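Local atomic coordinates of ALDH21) (Physcomitrella patens subsp. patens, PDB entry 5MZ5), a protein that oxidises succinic semialdehyde with NADP(+) as cofactor, as a plant member of the aldehyde dehydrogenase family. Residues I396-V404 with G417-Y425; V35-F43 with D65-A73. All blocks are in the same frame, centred on the assembly; numbering follows the deposited sequence.

Contact 1. Residues I396-V404 with G417-Y425; sequences IEPTVIEDV and GPVVLLYKY
I401, V419 and L421 form the apolar centre of this contact, on the sheet face that T399 shares, and V404 joins them from the loop beyond the strand. CD1 of I401 lies 3.9 Å from CG1 of V419 and also reaches CD2 of L421. The I401 and L421 side chains run side by side in the same direction. V404 comes in at about a right angle to L421, its CG2 3.7 Å from L421 CD2. With CG of L421 beside its backbone N (chi1 -57°), the fork of the leucine takes I401 and V404 on CD2, and V404 again on CD1.

The other face carries V400, V420, E402 and L422. CG1 of V400 approaches CB of L422 at 4.1 Å. F313 of helix 301-313 covers V400 and V420 here, while Y333 and K337 of helix 333-345 meet L422. At the start of the pair, the ring of P418 packs through CG on CG2 of I396, 3.8 Å away.

The two strands are parallel and adjacent, joined through helix 409-412 as a beta-alpha-beta unit. T399 N donates to P418 O, V420 N to T399 O, I401 N to V420 O and L422 N to I401 O. D403 N to L422 O closes the ladder at a longer 3.2 Å.

Where strand 399-402 gives way to the loop, a water accepts from V404 N and donates to I401 O and L422 O. It also sits over one face of the Y423 ring, offset toward the rim. Y423 OH donates to V404 O at 2.7 Å; that oxygen lies at the edge of the ring, in its plane. T399 OG1 turns back to E397 O at 2.7 Å, from above the carbonyl plane. OE2 of E402 forms a salt bridge with K337 NZ and a hydrogen bond with Y333 OH, both on helix 333-345.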
ATOM      1  N   ILE A 396      42.000 -12.624 -18.905  1.00 37.35           N
ATOM      2  CA  ILE A 396      42.542 -11.330 -18.497  1.00 37.09           C
ATOM      3  C   ILE A 396      42.830 -11.483 -17.022  1.00 38.83           C
ATOM      4  O   ILE A 396      41.938 -11.860 -16.251  1.00 39.20           O
ATOM      5  CB  ILE A 396      41.575 -10.121 -18.780  1.00 40.39           C
ATOM      6  CG1 ILE A 396      41.496  -9.787 -20.284  1.00 42.14           C
ATOM      7  CG2 ILE A 396      41.971  -8.859 -17.984  1.00 41.16           C
ATOM      8  CD1 ILE A 396      42.806  -9.042 -20.897  1.00 52.44           C
ATOM      9  N   GLU A 397      44.067 -11.190 -16.624  1.00 35.08           N
ATOM     10  CA  GLU A 397      44.479 -11.231 -15.220  1.00 34.48           C
ATOM     11  C   GLU A 397      43.661 -10.210 -14.406  1.00 35.32           C
ATOM     12  O   GLU A 397      43.338  -9.139 -14.941  1.00 33.63           O
ATOM     13  CB  GLU A 397      45.962 -10.882 -15.093  1.00 36.03           C
ATOM     14  CG  GLU A 397      46.883 -12.018 -15.467  1.00 42.54           C
ATOM     15  CD  GLU A 397      48.358 -11.674 -15.432  1.00 56.65           C
ATOM     16  OE1 GLU A 397      49.175 -12.620 -15.374  1.00 58.37           O
ATOM     17  OE2 GLU A 397      48.705 -10.470 -15.473  1.00 46.87           O
ATOM     18  N   PRO A 398      43.299 -10.510 -13.132  1.00 31.17           N
ATOM     19  CA  PRO A 398      42.596  -9.481 -12.326  1.00 29.59           C
ATOM     20  C   PRO A 398      43.544  -8.276 -12.190  1.00 33.59           C
ATOM     21  O   PRO A 398      44.719  -8.425 -11.840  1.00 32.25           O
ATOM     22  CB  PRO A 398      42.287 -10.191 -11.004  1.00 30.85           C
ATOM     23  CG  PRO A 398      43.202 -11.346 -10.953  1.00 35.91           C
ATOM     24  CD  PRO A 398      43.624 -11.716 -12.340  1.00 31.51           C
ATOM     25  N   THR A 399      43.068  -7.113 -12.637  1.00 31.52           N
ATOM     26  CA  THR A 399      43.852  -5.892 -12.756  1.00 31.62           C
ATOM     27  C   THR A 399      43.373  -4.783 -11.839  1.00 35.11           C
ATOM     28  O   THR A 399      42.175  -4.614 -11.652  1.00 34.36           O
ATOM     29  CB  THR A 399      43.806  -5.436 -14.234  1.00 37.31           C
ATOM     30  OG1 THR A 399      44.148  -6.526 -15.090  1.00 37.69           O
ATOM     31  CG2 THR A 399      44.702  -4.246 -14.529  1.00 35.50           C
ATOM     32  N   VAL A 400      44.330  -3.998 -11.314  1.00 32.79           N
ATOM     33  CA  VAL A 400      44.117  -2.792 -10.503  1.00 32.64           C
ATOM     34  C   VAL A 400      45.017  -1.685 -11.063  1.00 35.80           C
ATOM     35  O   VAL A 400      46.219  -1.870 -11.183  1.00 34.33           O
ATOM     36  CB  VAL A 400      44.305  -2.966  -8.966  1.00 36.12           C
ATOM     37  CG1 VAL A 400      43.888  -1.695  -8.218  1.00 35.11           C
ATOM     38  CG2 VAL A 400      43.518  -4.168  -8.445  1.00 35.40           C
ATOM     39  N   ILE A 401      44.417  -0.558 -11.439  1.00 34.24           N
ATOM     40  CA  ILE A 401      45.134   0.597 -11.984  1.00 34.24           C
ATOM     41  C   ILE A 401      44.791   1.823 -11.142  1.00 38.98           C
ATOM     42  O   ILE A 401      43.621   2.103 -10.890  1.00 37.53           O
ATOM     43  CB  ILE A 401      44.914   0.858 -13.506  1.00 36.11           C
ATOM     44  CG1 ILE A 401      44.577  -0.436 -14.300  1.00 35.67           C
ATOM     45  CG2 ILE A 401      46.128   1.604 -14.098  1.00 36.73           C
ATOM     46  CD1 ILE A 401      44.051  -0.223 -15.731  1.00 36.17           C
ATOM     47  N   GLU A 402      45.822   2.549 -10.741  1.00 37.44           N
ATOM     48  CA  GLU A 402      45.747   3.736  -9.911  1.00 38.59           C
ATOM     49  C   GLU A 402      45.834   5.023 -10.747  1.00 45.51           C
ATOM     50  O   GLU A 402      46.607   5.092 -11.697  1.00 45.72           O
ATOM     51  CB  GLU A 402      46.886   3.659  -8.881  1.00 40.32           C
ATOM     52  CG  GLU A 402      47.057   4.844  -7.957  1.00 47.97           C
ATOM     53  CD  GLU A 402      48.216   4.609  -7.010  1.00 67.47           C
ATOM     54  OE1 GLU A 402      49.386   4.812  -7.418  1.00 55.61           O
ATOM     55  OE2 GLU A 402      47.957   4.114  -5.891  1.00 52.97           O
ATOM     56  N   ASP A 403      44.999   6.027 -10.387  1.00 43.45           N
ATOM     57  CA  ASP A 403      44.938   7.377 -10.976  1.00 43.69           C
ATOM     58  C   ASP A 403      44.802   7.406 -12.516  1.00 45.58           C
ATOM     59  O   ASP A 403      45.547   8.108 -13.210  1.00 46.45           O
ATOM     60  CB  ASP A 403      46.135   8.236 -10.496  1.00 46.59           C
ATOM     61  CG  ASP A 403      46.193   8.405  -8.984  1.00 59.51           C
ATOM     62  OD1 ASP A 403      45.108   8.390  -8.335  1.00 58.74           O
ATOM     63  OD2 ASP A 403      47.320   8.537  -8.444  1.00 69.45           O
ATOM     64  N   VAL A 404      43.815   6.671 -13.036  1.00 39.41           N
ATOM     65  CA  VAL A 404      43.518   6.659 -14.466  1.00 37.81           C
ATOM     66  C   VAL A 404      42.762   7.973 -14.792  1.00 39.90           C
ATOM     67  O   VAL A 404      41.756   8.267 -14.136  1.00 37.42           O
ATOM     68  CB  VAL A 404      42.733   5.390 -14.885  1.00 40.18           C
ATOM     69  CG1 VAL A 404      42.228   5.492 -16.322  1.00 39.50           C
ATOM     70  CG2 VAL A 404      43.588   4.141 -14.705  1.00 39.80           C
ATOM     71  N   GLY A 417      35.093  -6.240 -17.471  1.00 34.23           N
ATOM     72  CA  GLY A 417      36.263  -7.099 -17.317  1.00 33.61           C
ATOM     73  C   GLY A 417      36.823  -7.035 -15.912  1.00 35.18           C
ATOM     74  O   GLY A 417      36.361  -6.212 -15.108  1.00 33.12           O
ATOM     75  N   PRO A 418      37.820  -7.886 -15.564  1.00 30.47           N
ATOM     76  CA  PRO A 418      38.303  -7.885 -14.169  1.00 29.61           C
ATOM     77  C   PRO A 418      39.312  -6.765 -13.917  1.00 32.43           C
ATOM     78  O   PRO A 418      40.493  -7.016 -13.670  1.00 33.62           O
ATOM     79  CB  PRO A 418      38.869  -9.305 -13.996  1.00 31.19           C
ATOM     80  CG  PRO A 418      39.354  -9.676 -15.375  1.00 35.41           C
ATOM     81  CD  PRO A 418      38.493  -8.930 -16.374  1.00 31.00           C
ATOM     82  N   VAL A 419      38.832  -5.516 -14.021  1.00 26.63           N
ATOM     83  CA  VAL A 419      39.631  -4.301 -13.902  1.00 25.23           C
ATOM     84  C   VAL A 419      39.003  -3.351 -12.913  1.00 28.99           C
ATOM     85  O   VAL A 419      37.820  -3.025 -13.048  1.00 28.23           O
ATOM     86  CB  VAL A 419      39.898  -3.596 -15.274  1.00 27.45           C
ATOM     87  CG1 VAL A 419      40.922  -2.461 -15.123  1.00 27.54           C
ATOM     88  CG2 VAL A 419      40.365  -4.582 -16.333  1.00 26.54           C
ATOM     89  N   VAL A 420      39.812  -2.886 -11.938  1.00 26.82           N
ATOM     90  CA  VAL A 420      39.403  -1.928 -10.910  1.00 27.26           C
ATOM     91  C   VAL A 420      40.277  -0.680 -10.972  1.00 32.07           C
ATOM     92  O   VAL A 420      41.504  -0.776 -10.955  1.00 30.96           O
ATOM     93  CB  VAL A 420      39.379  -2.544  -9.483  1.00 31.00           C
ATOM     94  CG1 VAL A 420      39.022  -1.496  -8.424  1.00 30.27           C
ATOM     95  CG2 VAL A 420      38.414  -3.723  -9.408  1.00 30.11           C
ATOM     96  N   LEU A 421      39.632   0.492 -11.043  1.00 30.19           N
ATOM     97  CA  LEU A 421      40.318   1.778 -11.046  1.00 30.32           C
ATOM     98  C   LEU A 421      40.299   2.359  -9.645  1.00 35.21           C
ATOM     99  O   LEU A 421      39.235   2.689  -9.126  1.00 35.06           O
ATOM    100  CB  LEU A 421      39.725   2.755 -12.067  1.00 30.17           C
ATOM    101  CG  LEU A 421      39.690   2.307 -13.531  1.00 34.90           C
ATOM    102  CD1 LEU A 421      39.430   3.469 -14.419  1.00 35.61           C
ATOM    103  CD2 LEU A 421      40.985   1.630 -13.959  1.00 34.39           C
ATOM    104  N   LEU A 422      41.483   2.436  -9.022  1.00 32.87           N
ATOM    105  CA  LEU A 422      41.676   2.924  -7.658  1.00 32.79           C
ATOM    106  C   LEU A 422      41.991   4.411  -7.602  1.00 36.19           C
ATOM    107  O   LEU A 422      42.817   4.912  -8.368  1.00 35.74           O
ATOM    108  CB  LEU A 422      42.798   2.107  -6.982  1.00 33.22           C
ATOM    109  CG  LEU A 422      43.145   2.407  -5.518  1.00 37.44           C
ATOM    110  CD1 LEU A 422      41.938   2.194  -4.575  1.00 36.64           C
ATOM    111  CD2 LEU A 422      44.307   1.546  -5.069  1.00 40.71           C
ATOM    112  N   TYR A 423      41.332   5.107  -6.669  1.00 32.52           N
ATOM    113  CA  TYR A 423      41.496   6.547  -6.427  1.00 31.97           C
ATOM    114  C   TYR A 423      41.477   6.852  -4.937  1.00 35.48           C
ATOM    115  O   TYR A 423      40.845   6.146  -4.145  1.00 34.51           O
ATOM    116  CB  TYR A 423      40.373   7.358  -7.110  1.00 31.72           C
ATOM    117  CG  TYR A 423      40.284   7.161  -8.606  1.00 31.32           C
ATOM    118  CD1 TYR A 423      41.129   7.853  -9.471  1.00 33.56           C
ATOM    119  CD2 TYR A 423      39.364   6.270  -9.161  1.00 30.93           C
ATOM    120  CE1 TYR A 423      41.067   7.662 -10.851  1.00 35.29           C
ATOM    121  CE2 TYR A 423      39.284   6.078 -10.543  1.00 31.53           C
ATOM    122  CZ  TYR A 423      40.140   6.777 -11.385  1.00 39.59           C
ATOM    123  OH  TYR A 423      40.081   6.603 -12.749  1.00 36.31           O
ATOM    124  N   LYS A 424      42.137   7.945  -4.579  1.00 31.76           N
ATOM    125  CA  LYS A 424      42.212   8.477  -3.229  1.00 30.96           C
ATOM    126  C   LYS A 424      41.370   9.750  -3.194  1.00 32.15           C
ATOM    127  O   LYS A 424      41.286  10.463  -4.197  1.00 29.81           O
ATOM    128  CB  LYS A 424      43.675   8.819  -2.899  1.00 33.12           C
ATOM    129  CG  LYS A 424      43.928   9.295  -1.460  1.00 36.91           C
ATOM    130  CD  LYS A 424      45.406   9.635  -1.160  1.00 37.73           C
ATOM    131  CE  LYS A 424      46.044  10.784  -1.899  1.00 58.66           C
ATOM    132  NZ  LYS A 424      47.520  10.807  -1.679  1.00 66.80           N
ATOM    133  N   TYR A 425      40.759  10.043  -2.041  1.00 28.54           N
ATOM    134  CA  TYR A 425      40.014  11.284  -1.841  1.00 27.65           C
ATOM    135  C   TYR A 425      40.270  11.801  -0.425  1.00 31.69           C
ATOM    136  O   TYR A 425      40.652  11.024   0.460  1.00 29.65           O
ATOM    137  CB  TYR A 425      38.495  11.135  -2.164  1.00 26.32           C
ATOM    138  CG  TYR A 425      37.731  10.324  -1.144  1.00 25.97           C
ATOM    139  CD1 TYR A 425      37.234  10.913   0.014  1.00 27.76           C
ATOM    140  CD2 TYR A 425      37.495   8.966  -1.340  1.00 25.60           C
ATOM    141  CE1 TYR A 425      36.553  10.166   0.970  1.00 28.49           C
ATOM    142  CE2 TYR A 425      36.776   8.215  -0.412  1.00 25.23           C
ATOM    143  CZ  TYR A 425      36.310   8.820   0.743  1.00 32.35           C
ATOM    144  OH  TYR A 425      35.662   8.069   1.685  1.00 28.74           O
TER
HETATM  145  O   HOH W   1      42.438   4.598 -11.369  1.00 38.64           O

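Contact 2. Residues V35-F43 with D65-A73; sequences VTPKKYNIF and DVAAKVPQA
K38 and K39 pair in parallel with A68 and K69, through three backbone bonds: K38 N to A67 O, K69 N to K38 O and Y40 N to K69 O, the last at 3.0 Å.

P37 and K69 lie side by side and point the same way. CG of the proline is 3.9 Å from CD of the lysine. NZ of K69 is 4.5 Å from NZ of K39, a pair of like charges. K69 also has a cation-pi partner, W55 of strand 55-59.

On the face carrying K38 and A68, the CB of A68 meets CE1 of the Y40 ring at 3.8 Å. K38 extends over the same ring. Its chain bends at the last torsion (chi4 -69°), and NZ comes to rest 3.9 Å above the ring plane, over the centre. L219 of helix 219-229 touches both Y40 and V70.

I42 fills the far end. Its CG1 stands between the backbone N and the carbonyl carbon (chi1 60°). CG2 is thereby left beside the backbone N, where it meets V70 CG1 at 3.6 Å, and CD1 reaches A73 CB at 3.9 Å. The P71 ring slides past I42 in the opposite direction, and its CD abuts Y40 O.

A67 and A68 both face V58 on the next strand, a classic beta bulge. Strands 38-44 and 66-71 are the two inner strands of a small four-stranded mixed sheet, flanked by strands 47-49 and 55-59. This N-terminal sheet lies against the Rossmann-type cofactor domain characteristic of aldehyde dehydrogenases.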
ATOM      1  N   VAL A  35      34.470 -35.311 -29.174  1.00 67.70           N
ATOM      2  CA  VAL A  35      33.441 -34.469 -28.551  1.00 66.69           C
ATOM      3  C   VAL A  35      32.224 -34.312 -29.492  1.00 68.68           C
ATOM      4  O   VAL A  35      32.250 -33.485 -30.417  1.00 68.04           O
ATOM      5  CB  VAL A  35      34.002 -33.097 -28.045  1.00 70.25           C
ATOM      6  CG1 VAL A  35      32.908 -32.222 -27.426  1.00 69.07           C
ATOM      7  CG2 VAL A  35      35.152 -33.294 -27.059  1.00 70.54           C
ATOM      8  N   THR A  36      31.166 -35.117 -29.258  1.00 63.41           N
ATOM      9  CA  THR A  36      29.944 -35.024 -30.067  1.00 62.01           C
ATOM     10  C   THR A  36      29.064 -33.900 -29.491  1.00 61.27           C
ATOM     11  O   THR A  36      28.690 -33.980 -28.315  1.00 60.27           O
ATOM     12  CB  THR A  36      29.215 -36.377 -30.184  1.00 71.18           C
ATOM     13  OG1 THR A  36      30.168 -37.411 -30.454  1.00 73.36           O
ATOM     14  CG2 THR A  36      28.141 -36.372 -31.273  1.00 68.57           C
ATOM     15  N   PRO A  37      28.756 -32.828 -30.269  1.00 54.23           N
ATOM     16  CA  PRO A  37      27.921 -31.749 -29.708  1.00 51.98           C
ATOM     17  C   PRO A  37      26.477 -32.191 -29.464  1.00 52.56           C
ATOM     18  O   PRO A  37      25.900 -32.896 -30.304  1.00 51.79           O
ATOM     19  CB  PRO A  37      28.028 -30.630 -30.746  1.00 53.43           C
ATOM     20  CG  PRO A  37      28.380 -31.309 -32.018  1.00 58.67           C
ATOM     21  CD  PRO A  37      29.127 -32.563 -31.675  1.00 55.15           C
ATOM     22  N   LYS A  38      25.905 -31.807 -28.297  1.00 46.08           N
ATOM     23  CA  LYS A  38      24.519 -32.133 -27.950  1.00 43.41           C
ATOM     24  C   LYS A  38      23.559 -31.304 -28.819  1.00 43.92           C
ATOM     25  O   LYS A  38      23.762 -30.100 -28.989  1.00 42.62           O
ATOM     26  CB  LYS A  38      24.245 -31.881 -26.458  1.00 44.71           C
ATOM     27  CG  LYS A  38      22.926 -32.481 -25.979  1.00 50.61           C
ATOM     28  CD  LYS A  38      22.557 -32.075 -24.560  1.00 58.74           C
ATOM     29  CE  LYS A  38      21.196 -32.603 -24.148  1.00 65.91           C
ATOM     30  NZ  LYS A  38      20.070 -31.945 -24.875  1.00 71.75           N
ATOM     31  N   LYS A  39      22.528 -31.955 -29.377  1.00 38.92           N
ATOM     32  CA  LYS A  39      21.516 -31.281 -30.189  1.00 37.69           C
ATOM     33  C   LYS A  39      20.357 -30.860 -29.297  1.00 40.39           C
ATOM     34  O   LYS A  39      19.881 -31.637 -28.472  1.00 39.41           O
ATOM     35  CB  LYS A  39      21.050 -32.146 -31.371  1.00 40.23           C
ATOM     36  CG  LYS A  39      22.154 -32.410 -32.367  1.00 54.20           C
ATOM     37  CD  LYS A  39      21.700 -33.192 -33.561  1.00 64.32           C
ATOM     38  CE  LYS A  39      22.724 -33.135 -34.681  1.00 74.32           C
ATOM     39  NZ  LYS A  39      23.990 -33.851 -34.347  1.00 85.78           N
ATOM     40  N   TYR A  40      19.962 -29.594 -29.416  1.00 36.58           N
ATOM     41  CA  TYR A  40      18.877 -29.010 -28.641  1.00 35.65           C
ATOM     42  C   TYR A  40      17.721 -28.681 -29.573  1.00 38.13           C
ATOM     43  O   TYR A  40      17.889 -28.626 -30.791  1.00 36.45           O
ATOM     44  CB  TYR A  40      19.353 -27.717 -27.939  1.00 36.11           C
ATOM     45  CG  TYR A  40      20.163 -27.953 -26.685  1.00 37.36           C
ATOM     46  CD1 TYR A  40      21.504 -28.331 -26.754  1.00 38.46           C
ATOM     47  CD2 TYR A  40      19.599 -27.768 -25.425  1.00 37.62           C
ATOM     48  CE1 TYR A  40      22.253 -28.553 -25.601  1.00 38.98           C
ATOM     49  CE2 TYR A  40      20.345 -27.968 -24.263  1.00 38.48           C
ATOM     50  CZ  TYR A  40      21.671 -28.365 -24.359  1.00 46.79           C
ATOM     51  OH  TYR A  40      22.418 -28.575 -23.233  1.00 49.58           O
ATOM     52  N   ASN A  41      16.553 -28.458 -28.991  1.00 35.04           N
ATOM     53  CA  ASN A  41      15.385 -28.018 -29.720  1.00 34.85           C
ATOM     54  C   ASN A  41      15.135 -26.572 -29.352  1.00 37.49           C
ATOM     55  O   ASN A  41      15.553 -26.117 -28.286  1.00 38.02           O
ATOM     56  CB  ASN A  41      14.151 -28.829 -29.313  1.00 37.32           C
ATOM     57  CG  ASN A  41      14.150 -30.259 -29.757  1.00 48.73           C
ATOM     58  OD1 ASN A  41      13.996 -31.167 -28.943  1.00 42.86           O
ATOM     59  ND2 ASN A  41      14.216 -30.490 -31.055  1.00 37.21           N
ATOM     60  N   ILE A  42      14.445 -25.855 -30.233  1.00 33.08           N
ATOM     61  CA  ILE A  42      14.004 -24.492 -29.981  1.00 31.33           C
ATOM     62  C   ILE A  42      12.509 -24.587 -29.729  1.00 32.24           C
ATOM     63  O   ILE A  42      11.907 -25.628 -30.024  1.00 30.23           O
ATOM     64  CB  ILE A  42      14.432 -23.459 -31.058  1.00 34.39           C
ATOM     65  CG1 ILE A  42      13.882 -23.808 -32.458  1.00 35.38           C
ATOM     66  CG2 ILE A  42      15.955 -23.348 -31.063  1.00 34.19           C
ATOM     67  CD1 ILE A  42      14.012 -22.701 -33.542  1.00 42.53           C
ATOM     68  N   PHE A  43      11.918 -23.546 -29.141  1.00 27.27           N
ATOM     69  CA  PHE A  43      10.516 -23.613 -28.793  1.00 26.92           C
ATOM     70  C   PHE A  43       9.694 -22.646 -29.590  1.00 30.36           C
ATOM     71  O   PHE A  43       9.913 -21.447 -29.538  1.00 29.38           O
ATOM     72  CB  PHE A  43      10.333 -23.478 -27.263  1.00 27.86           C
ATOM     73  CG  PHE A  43      10.915 -24.696 -26.573  1.00 28.73           C
ATOM     74  CD1 PHE A  43      10.147 -25.843 -26.386  1.00 30.65           C
ATOM     75  CD2 PHE A  43      12.262 -24.736 -26.209  1.00 28.88           C
ATOM     76  CE1 PHE A  43      10.707 -26.994 -25.816  1.00 30.35           C
ATOM     77  CE2 PHE A  43      12.821 -25.890 -25.667  1.00 30.68           C
ATOM     78  CZ  PHE A  43      12.040 -27.016 -25.483  1.00 28.53           C
ATOM     79  N   ASP A  65      35.546 -25.786 -27.800  1.00 31.62           N
ATOM     80  CA  ASP A  65      34.888 -26.907 -28.479  1.00 32.25           C
ATOM     81  C   ASP A  65      33.424 -26.572 -28.708  1.00 36.79           C
ATOM     82  O   ASP A  65      32.781 -25.966 -27.836  1.00 36.12           O
ATOM     83  CB  ASP A  65      34.912 -28.179 -27.599  1.00 34.87           C
ATOM     84  CG  ASP A  65      36.245 -28.887 -27.416  1.00 47.67           C
ATOM     85  OD1 ASP A  65      36.983 -29.032 -28.411  1.00 48.37           O
ATOM     86  OD2 ASP A  65      36.499 -29.386 -26.299  1.00 54.71           O
ATOM     87  N   VAL A  66      32.866 -27.042 -29.828  1.00 34.19           N
ATOM     88  CA  VAL A  66      31.445 -26.877 -30.119  1.00 33.74           C
ATOM     89  C   VAL A  66      30.776 -27.963 -29.261  1.00 40.96           C
ATOM     90  O   VAL A  66      30.945 -29.155 -29.526  1.00 42.57           O
ATOM     91  CB  VAL A  66      31.111 -26.990 -31.631  1.00 37.09           C
ATOM     92  CG1 VAL A  66      29.609 -26.796 -31.869  1.00 37.01           C
ATOM     93  CG2 VAL A  66      31.914 -25.981 -32.449  1.00 36.24           C
ATOM     94  N   ALA A  67      30.145 -27.549 -28.154  1.00 37.01           N
ATOM     95  CA  ALA A  67      29.548 -28.493 -27.218  1.00 36.68           C
ATOM     96  C   ALA A  67      28.076 -28.723 -27.473  1.00 40.23           C
ATOM     97  O   ALA A  67      27.508 -29.706 -26.984  1.00 41.67           O
ATOM     98  CB  ALA A  67      29.777 -28.025 -25.793  1.00 36.73           C
ATOM     99  N   ALA A  68      27.460 -27.824 -28.240  1.00 34.82           N
ATOM    100  CA  ALA A  68      26.044 -27.874 -28.542  1.00 33.72           C
ATOM    101  C   ALA A  68      25.701 -27.297 -29.910  1.00 37.43           C
ATOM    102  O   ALA A  68      26.412 -26.428 -30.418  1.00 36.72           O
ATOM    103  CB  ALA A  68      25.258 -27.157 -27.443  1.00 33.55           C
ATOM    104  N   LYS A  69      24.606 -27.801 -30.503  1.00 35.27           N
ATOM    105  CA  LYS A  69      24.042 -27.381 -31.790  1.00 34.95           C
ATOM    106  C   LYS A  69      22.592 -27.022 -31.537  1.00 36.62           C
ATOM    107  O   LYS A  69      21.843 -27.807 -30.940  1.00 35.59           O
ATOM    108  CB  LYS A  69      24.155 -28.486 -32.845  1.00 38.21           C
ATOM    109  CG  LYS A  69      25.562 -28.646 -33.384  1.00 56.39           C
ATOM    110  CD  LYS A  69      25.637 -29.811 -34.323  1.00 67.94           C
ATOM    111  CE  LYS A  69      25.968 -29.378 -35.723  1.00 76.98           C
ATOM    112  NZ  LYS A  69      25.683 -30.459 -36.703  1.00 84.72           N
ATOM    113  N   VAL A  70      22.218 -25.796 -31.908  1.00 32.59           N
ATOM    114  CA  VAL A  70      20.864 -25.258 -31.675  1.00 31.53           C
ATOM    115  C   VAL A  70      20.209 -24.925 -33.018  1.00 33.63           C
ATOM    116  O   VAL A  70      20.834 -24.221 -33.812  1.00 33.76           O
ATOM    117  CB  VAL A  70      20.937 -23.986 -30.776  1.00 34.48           C
ATOM    118  CG1 VAL A  70      19.570 -23.373 -30.578  1.00 34.36           C
ATOM    119  CG2 VAL A  70      21.594 -24.277 -29.442  1.00 33.69           C
ATOM    120  N   PRO A  71      18.962 -25.366 -33.294  1.00 30.84           N
ATOM    121  CA  PRO A  71      18.303 -24.953 -34.543  1.00 30.85           C
ATOM    122  C   PRO A  71      18.143 -23.435 -34.614  1.00 36.60           C
ATOM    123  O   PRO A  71      17.894 -22.780 -33.599  1.00 34.69           O
ATOM    124  CB  PRO A  71      16.920 -25.619 -34.457  1.00 31.95           C
ATOM    125  CG  PRO A  71      17.056 -26.693 -33.447  1.00 36.36           C
ATOM    126  CD  PRO A  71      18.043 -26.170 -32.460  1.00 33.13           C
ATOM    127  N   GLN A  72      18.342 -22.870 -35.804  1.00 36.82           N
ATOM    128  CA  GLN A  72      18.172 -21.438 -36.008  1.00 37.50           C
ATOM    129  C   GLN A  72      16.790 -21.206 -36.602  1.00 40.57           C
ATOM    130  O   GLN A  72      16.441 -21.832 -37.603  1.00 40.60           O
ATOM    131  CB  GLN A  72      19.279 -20.840 -36.888  1.00 40.01           C
ATOM    132  CG  GLN A  72      19.271 -19.316 -36.849  1.00 66.67           C
ATOM    133  CD  GLN A  72      20.481 -18.726 -37.507  1.00 98.21           C
ATOM    134  OE1 GLN A  72      20.555 -18.599 -38.736  1.00 99.52           O
ATOM    135  NE2 GLN A  72      21.425 -18.288 -36.689  1.00 88.60           N
ATOM    136  N   ALA A  73      15.997 -20.329 -35.958  1.00 35.92           N
ATOM    137  CA  ALA A  73      14.639 -20.016 -36.404  1.00 35.12           C
ATOM    138  C   ALA A  73      14.646 -19.196 -37.683  1.00 37.92           C
ATOM    139  O   ALA A  73      15.487 -18.311 -37.858  1.00 38.00           O
ATOM    140  CB  ALA A  73      13.876 -19.272 -35.308  1.00 35.15           C
TER

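How the contacts relate
Contact 1 and contact 2 belong to separate sheets and do not touch. Their centres are 38 Å apart and their nearest atoms about 17 Å apart. In sequence, both segments of contact 2 come before either segment of contact 1. Both pair parallel strands, but only contact 1 does so through a beta-alpha-beta connection. The P418 side chain of contact 1 is about 9 Å from that of Y314, which binds succinate, and about 10 Å from that of W188, which binds NADP(+). The Q72 side chain of contact 2 is about 6 Å from that of S215 and about 8 Å from that of R246, both NADP(+)-binding residues. Neither ligand is bound to this chain.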